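Local coordinates for protein putative agmatine deiminase (Streptococcus mutans, PDB 2EWO) that probably hydrolyses agmatine to N-carbamoylputrescine and ammonia, as an agmatine deiminase of the peptidyl-arginine deiminase family, at residues Ala2-Phe15 and Arg142-Lys154. Numbering follows the deposited sequence.
Sequences AKRIKNTTPKQDGF and RKVCEIEGVDSYK
NZ of Lys3 forms a salt bridge with OD2 of Asp151 at 2.8 Å, meeting it on the syn side though well out of the carboxylate plane, while OD1 of Asp151 receives the Lys3 backbone N-H from above that plane at 3.1 Å. With chi1 at 68°, CG of Lys3 comes against the carboxylate, which the chain crosses at a slant before it turns at chi4 (-64°) to put NZ on OD2; a long, flexible lysine suits this return to a carboxylate that its own backbone already holds. One residue earlier, NH2 of Arg142 gives a nearly straight hydrogen bond (171°) to O of Ala2, which lies in its guanidinium plane.

From here the N-terminal residues run parallel to strand 152-155 as short edge strand 4-5, an outer member of a mixed sheet whose next strand inward is 113-119. The pairing is loose: the bonds from Ser152 N to Lys3 O (3.2 Å) and from Ile5 N to Ser152 O are both weak. Arg4 lies on the same side as Ser152, its guanidinium turned 30° from that of Arg142, with CD of Arg142 over one face and CB of Lys154 over the other. These neighbouring positive charges are probably eased by Asp117, which forms a salt bridge with Arg4.

On the other side of the sheet, the phenol ring of Tyr153 is sandwiched by CH-pi contacts: CG2 of Ile5 sits 3.3 Å from its centroid and CG of Pro10 3.5 Å from it on the opposite face. A branched chain and a compact pyrrolidine ring suit these two flat surfaces. Tyr153 OH makes a weak hydrogen bond to OD2 of Asp13 (2.8 Å), and Arg114 reaches both, its NE hydrogen-bonding to the hydroxyl and its NH2 in a salt bridge with OD2. The other carboxylate oxygen, OD1 of Asp13, accepts OG1 of Thr8 through its syn lone pair.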
loop_
_atom_site.group_PDB
_atom_site.type_symbol
_atom_site.label_atom_id
_atom_site.label_comp_id
_atom_site.label_asym_id
_atom_site.label_seq_id
_atom_site.Cartn_x
_atom_site.Cartn_y
_atom_site.Cartn_z
ATOM N N ALA A 2 14.754 0.300 -23.351
ATOM C CA ALA A 2 13.417 -0.308 -23.083
ATOM C C ALA A 2 12.313 0.624 -23.580
ATOM O O ALA A 2 11.485 1.090 -22.797
ATOM C CB ALA A 2 13.259 -0.586 -21.585
ATOM N N LYS A 3 12.314 0.885 -24.886
ATOM C CA LYS A 3 11.326 1.763 -25.495
ATOM C C LYS A 3 10.141 1.022 -26.111
ATOM O O LYS A 3 9.973 -0.182 -25.911
ATOM C CB LYS A 3 11.984 2.671 -26.542
ATOM C CG LYS A 3 12.498 1.978 -27.791
ATOM C CD LYS A 3 13.073 2.990 -28.788
ATOM C CE LYS A 3 13.494 2.318 -30.105
ATOM N NZ LYS A 3 14.618 1.322 -29.963
ATOM N N ARG A 4 9.316 1.754 -26.859
ATOM C CA ARG A 4 8.119 1.192 -27.489
ATOM C C ARG A 4 8.012 1.527 -28.966
ATOM O O ARG A 4 7.782 2.673 -29.331
ATOM C CB ARG A 4 6.848 1.706 -26.789
ATOM C CG ARG A 4 6.633 1.186 -25.370
ATOM C CD ARG A 4 5.409 0.273 -25.245
ATOM N NE ARG A 4 4.312 0.922 -24.520
ATOM C CZ ARG A 4 3.412 0.286 -23.770
ATOM N NH1 ARG A 4 3.463 -1.039 -23.633
ATOM N NH2 ARG A 4 2.466 0.978 -23.145
ATOM N N ILE A 5 8.178 0.523 -29.815
ATOM C CA ILE A 5 8.041 0.741 -31.247
ATOM C C ILE A 5 6.555 0.954 -31.472
ATOM O O ILE A 5 5.733 0.188 -30.965
ATOM C CB ILE A 5 8.498 -0.477 -32.042
ATOM C CG1 ILE A 5 7.934 -0.406 -33.461
ATOM C CG2 ILE A 5 8.090 -1.737 -31.305
ATOM C CD1 ILE A 5 8.453 0.781 -34.264
ATOM N N LYS A 6 6.201 1.976 -32.243
ATOM C CA LYS A 6 4.789 2.237 -32.443
ATOM C C LYS A 6 4.262 2.481 -33.842
ATOM O O LYS A 6 3.049 2.523 -34.032
ATOM C CB LYS A 6 4.354 3.380 -31.524
ATOM C CG LYS A 6 5.366 4.513 -31.374
ATOM C CD LYS A 6 4.861 5.562 -30.382
ATOM C CE LYS A 6 4.573 4.953 -29.009
ATOM N NZ LYS A 6 4.054 5.945 -28.022
ATOM N N ASN A 7 5.133 2.621 -34.829
ATOM C CA ASN A 7 4.627 2.870 -36.171
ATOM C C ASN A 7 4.676 1.703 -37.139
ATOM O O ASN A 7 4.312 1.840 -38.306
ATOM C CB ASN A 7 5.332 4.078 -36.772
ATOM C CG ASN A 7 4.695 5.381 -36.337
ATOM O OD1 ASN A 7 3.538 5.663 -36.677
ATOM N ND2 ASN A 7 5.433 6.177 -35.567
ATOM N N THR A 8 5.101 0.547 -36.651
ATOM C CA THR A 8 5.199 -0.626 -37.496
ATOM C C THR A 8 4.842 -1.866 -36.697
ATOM O O THR A 8 4.787 -1.829 -35.469
ATOM C CB THR A 8 6.615 -0.768 -38.045
ATOM O OG1 THR A 8 7.542 -0.777 -36.954
ATOM C CG2 THR A 8 6.947 0.393 -38.969
ATOM N N THR A 9 4.603 -2.967 -37.400
ATOM C CA THR A 9 4.238 -4.215 -36.747
ATOM C C THR A 9 5.331 -5.265 -36.889
ATOM O O THR A 9 6.098 -5.256 -37.859
ATOM C CB THR A 9 2.946 -4.790 -37.343
ATOM O OG1 THR A 9 2.454 -5.836 -36.497
ATOM C CG2 THR A 9 3.210 -5.366 -38.731
ATOM N N PRO A 10 5.407 -6.200 -35.928
ATOM C CA PRO A 10 6.416 -7.263 -35.949
ATOM C C PRO A 10 6.602 -7.931 -37.317
ATOM O O PRO A 10 7.717 -8.306 -37.682
ATOM C CB PRO A 10 5.902 -8.233 -34.890
ATOM C CG PRO A 10 5.302 -7.318 -33.891
ATOM C CD PRO A 10 4.530 -6.347 -34.753
ATOM N N LYS A 11 5.511 -8.079 -38.067
ATOM C CA LYS A 11 5.579 -8.698 -39.386
ATOM C C LYS A 11 6.504 -7.893 -40.288
ATOM O O LYS A 11 7.360 -8.451 -40.967
ATOM C CB LYS A 11 4.186 -8.779 -40.025
ATOM C CG LYS A 11 4.174 -9.405 -41.427
ATOM C CD LYS A 11 2.857 -9.164 -42.164
ATOM C CE LYS A 11 1.708 -9.981 -41.585
ATOM N NZ LYS A 11 1.833 -11.428 -41.905
ATOM N N GLN A 12 6.326 -6.578 -40.284
ATOM C CA GLN A 12 7.141 -5.696 -41.101
ATOM C C GLN A 12 8.541 -5.595 -40.534
ATOM O O GLN A 12 9.524 -5.590 -41.280
ATOM C CB GLN A 12 6.532 -4.306 -41.127
ATOM C CG GLN A 12 5.036 -4.322 -41.210
ATOM C CD GLN A 12 4.426 -3.082 -40.603
ATOM O OE1 GLN A 12 3.210 -2.986 -40.454
ATOM N NE2 GLN A 12 5.270 -2.121 -40.249
ATOM N N ASP A 13 8.624 -5.507 -39.209
ATOM C CA ASP A 13 9.907 -5.385 -38.509
ATOM C C ASP A 13 10.749 -6.658 -38.542
ATOM O O ASP A 13 11.910 -6.650 -38.132
ATOM C CB ASP A 13 9.669 -4.961 -37.055
ATOM C CG ASP A 13 9.193 -3.526 -36.935
ATOM O OD1 ASP A 13 8.346 -3.114 -37.753
ATOM O OD2 ASP A 13 9.661 -2.819 -36.017
ATOM N N GLY A 14 10.159 -7.747 -39.030
ATOM C CA GLY A 14 10.885 -8.998 -39.111
ATOM C C GLY A 14 11.054 -9.718 -37.787
ATOM O O GLY A 14 12.163 -10.120 -37.435
ATOM N N PHE A 15 9.966 -9.857 -37.034
ATOM C CA PHE A 15 10.009 -10.572 -35.760
ATOM C C PHE A 15 8.888 -11.596 -35.757
ATOM O O PHE A 15 7.932 -11.475 -36.522
ATOM C CB PHE A 15 9.851 -9.621 -34.572
ATOM C CG PHE A 15 11.059 -8.765 -34.310
ATOM C CD1 PHE A 15 11.452 -7.789 -35.227
ATOM C CD2 PHE A 15 11.797 -8.919 -33.139
ATOM C CE1 PHE A 15 12.555 -6.977 -34.980
ATOM C CE2 PHE A 15 12.905 -8.113 -32.884
ATOM C CZ PHE A 15 13.283 -7.137 -33.807
ATOM N N ARG A 142 4.624 -4.462 -19.293
ATOM C CA ARG A 142 5.517 -3.336 -19.548
ATOM C C ARG A 142 6.690 -3.372 -18.572
ATOM O O ARG A 142 7.841 -3.202 -18.969
ATOM C CB ARG A 142 4.759 -2.019 -19.380
ATOM C CG ARG A 142 5.553 -0.770 -19.726
ATOM C CD ARG A 142 5.598 -0.561 -21.224
ATOM N NE ARG A 142 6.472 0.536 -21.635
ATOM C CZ ARG A 142 7.793 0.440 -21.780
ATOM N NH1 ARG A 142 8.413 -0.706 -21.543
ATOM N NH2 ARG A 142 8.496 1.488 -22.191
ATOM N N LYS A 143 6.387 -3.598 -17.297
ATOM C CA LYS A 143 7.413 -3.649 -16.253
ATOM C C LYS A 143 8.498 -4.704 -16.507
ATOM O O LYS A 143 9.693 -4.450 -16.336
ATOM C CB LYS A 143 6.783 -3.931 -14.883
ATOM C CG LYS A 143 6.077 -2.768 -14.187
ATOM C CD LYS A 143 5.575 -3.235 -12.804
ATOM C CE LYS A 143 4.636 -2.245 -12.109
ATOM N NZ LYS A 143 4.028 -2.805 -10.858
ATOM N N VAL A 144 8.079 -5.898 -16.897
ATOM C CA VAL A 144 9.030 -6.960 -17.157
ATOM C C VAL A 144 9.866 -6.681 -18.421
ATOM O O VAL A 144 11.006 -7.122 -18.522
ATOM C CB VAL A 144 8.297 -8.315 -17.247
ATOM C CG1 VAL A 144 7.261 -8.239 -18.326
ATOM C CG2 VAL A 144 9.281 -9.439 -17.511
ATOM N N CYS A 145 9.319 -5.953 -19.386
ATOM C CA CYS A 145 10.120 -5.640 -20.557
ATOM C C CYS A 145 11.134 -4.568 -20.184
ATOM O O CYS A 145 12.114 -4.375 -20.889
ATOM C CB CYS A 145 9.278 -5.087 -21.705
ATOM S SG CYS A 145 8.337 -6.284 -22.639
ATOM N N GLU A 146 10.907 -3.860 -19.085
ATOM C CA GLU A 146 11.821 -2.791 -18.705
ATOM C C GLU A 146 13.098 -3.280 -18.088
ATOM O O GLU A 146 14.178 -2.778 -18.404
ATOM C CB GLU A 146 11.153 -1.832 -17.724
ATOM C CG GLU A 146 10.436 -0.661 -18.363
ATOM C CD GLU A 146 11.378 0.320 -19.070
ATOM O OE1 GLU A 146 12.355 0.791 -18.443
ATOM O OE2 GLU A 146 11.123 0.635 -20.255
ATOM N N ILE A 147 12.966 -4.247 -17.191
ATOM C CA ILE A 147 14.119 -4.788 -16.495
ATOM C C ILE A 147 14.822 -5.822 -17.331
ATOM O O ILE A 147 15.677 -6.541 -16.832
ATOM C CB ILE A 147 13.727 -5.448 -15.165
ATOM C CG1 ILE A 147 13.171 -6.844 -15.412
ATOM C CG2 ILE A 147 12.663 -4.620 -14.477
ATOM C CD1 ILE A 147 12.866 -7.577 -14.132
ATOM N N GLU A 148 14.468 -5.898 -18.605
ATOM C CA GLU A 148 15.096 -6.877 -19.475
ATOM C C GLU A 148 15.727 -6.209 -20.686
ATOM O O GLU A 148 16.454 -6.849 -21.447
ATOM C CB GLU A 148 14.067 -7.920 -19.913
ATOM C CG GLU A 148 14.664 -9.198 -20.494
ATOM C CD GLU A 148 15.548 -9.960 -19.508
ATOM O OE1 GLU A 148 15.226 -9.974 -18.296
ATOM O OE2 GLU A 148 16.557 -10.557 -19.956
ATOM N N GLY A 149 15.453 -4.919 -20.850
ATOM C CA GLY A 149 16.009 -4.177 -21.963
ATOM C C GLY A 149 15.493 -4.670 -23.294
ATOM O O GLY A 149 16.273 -5.007 -24.184
ATOM N N VAL A 150 14.175 -4.698 -23.431
ATOM C CA VAL A 150 13.545 -5.167 -24.650
ATOM C C VAL A 150 12.351 -4.302 -25.015
ATOM O O VAL A 150 11.411 -4.157 -24.229
ATOM C CB VAL A 150 13.103 -6.653 -24.496
ATOM C CG1 VAL A 150 12.610 -6.901 -23.088
ATOM C CG2 VAL A 150 12.016 -7.001 -25.501
ATOM N N ASP A 151 12.402 -3.731 -26.217
ATOM C CA ASP A 151 11.334 -2.867 -26.719
ATOM C C ASP A 151 10.028 -3.655 -26.827
ATOM O O ASP A 151 10.019 -4.869 -26.650
ATOM C CB ASP A 151 11.738 -2.282 -28.079
ATOM C CG ASP A 151 13.030 -1.451 -28.003
ATOM O OD1 ASP A 151 13.488 -1.160 -26.876
ATOM O OD2 ASP A 151 13.591 -1.085 -29.065
ATOM N N SER A 152 8.921 -2.980 -27.104
ATOM C CA SER A 152 7.660 -3.690 -27.196
ATOM C C SER A 152 6.678 -2.999 -28.106
ATOM O O SER A 152 6.793 -1.807 -28.369
ATOM C CB SER A 152 7.036 -3.830 -25.812
ATOM O OG SER A 152 6.751 -2.553 -25.272
ATOM N N TYR A 153 5.714 -3.779 -28.588
ATOM C CA TYR A 153 4.662 -3.294 -29.463
ATOM C C TYR A 153 3.401 -3.297 -28.623
ATOM O O TYR A 153 3.146 -4.271 -27.915
ATOM C CB TYR A 153 4.448 -4.239 -30.647
ATOM C CG TYR A 153 5.640 -4.405 -31.561
ATOM C CD1 TYR A 153 6.686 -5.275 -31.238
ATOM C CD2 TYR A 153 5.737 -3.667 -32.733
ATOM C CE1 TYR A 153 7.808 -5.398 -32.060
ATOM C CE2 TYR A 153 6.843 -3.778 -33.557
ATOM C CZ TYR A 153 7.878 -4.636 -33.212
ATOM O OH TYR A 153 9.005 -4.650 -33.992
ATOM N N LYS A 154 2.616 -2.222 -28.696
ATOM C CA LYS A 154 1.363 -2.125 -27.935
ATOM C C LYS A 154 0.128 -2.209 -28.832
ATOM O O LYS A 154 -0.136 -1.318 -29.645
ATOM C CB LYS A 154 1.311 -0.821 -27.138
ATOM C CG LYS A 154 0.083 -0.688 -26.247
ATOM C CD LYS A 154 0.073 -1.768 -25.175
ATOM C CE LYS A 154 -1.111 -1.610 -24.218
ATOM N NZ LYS A 154 -1.143 -2.682 -23.184
#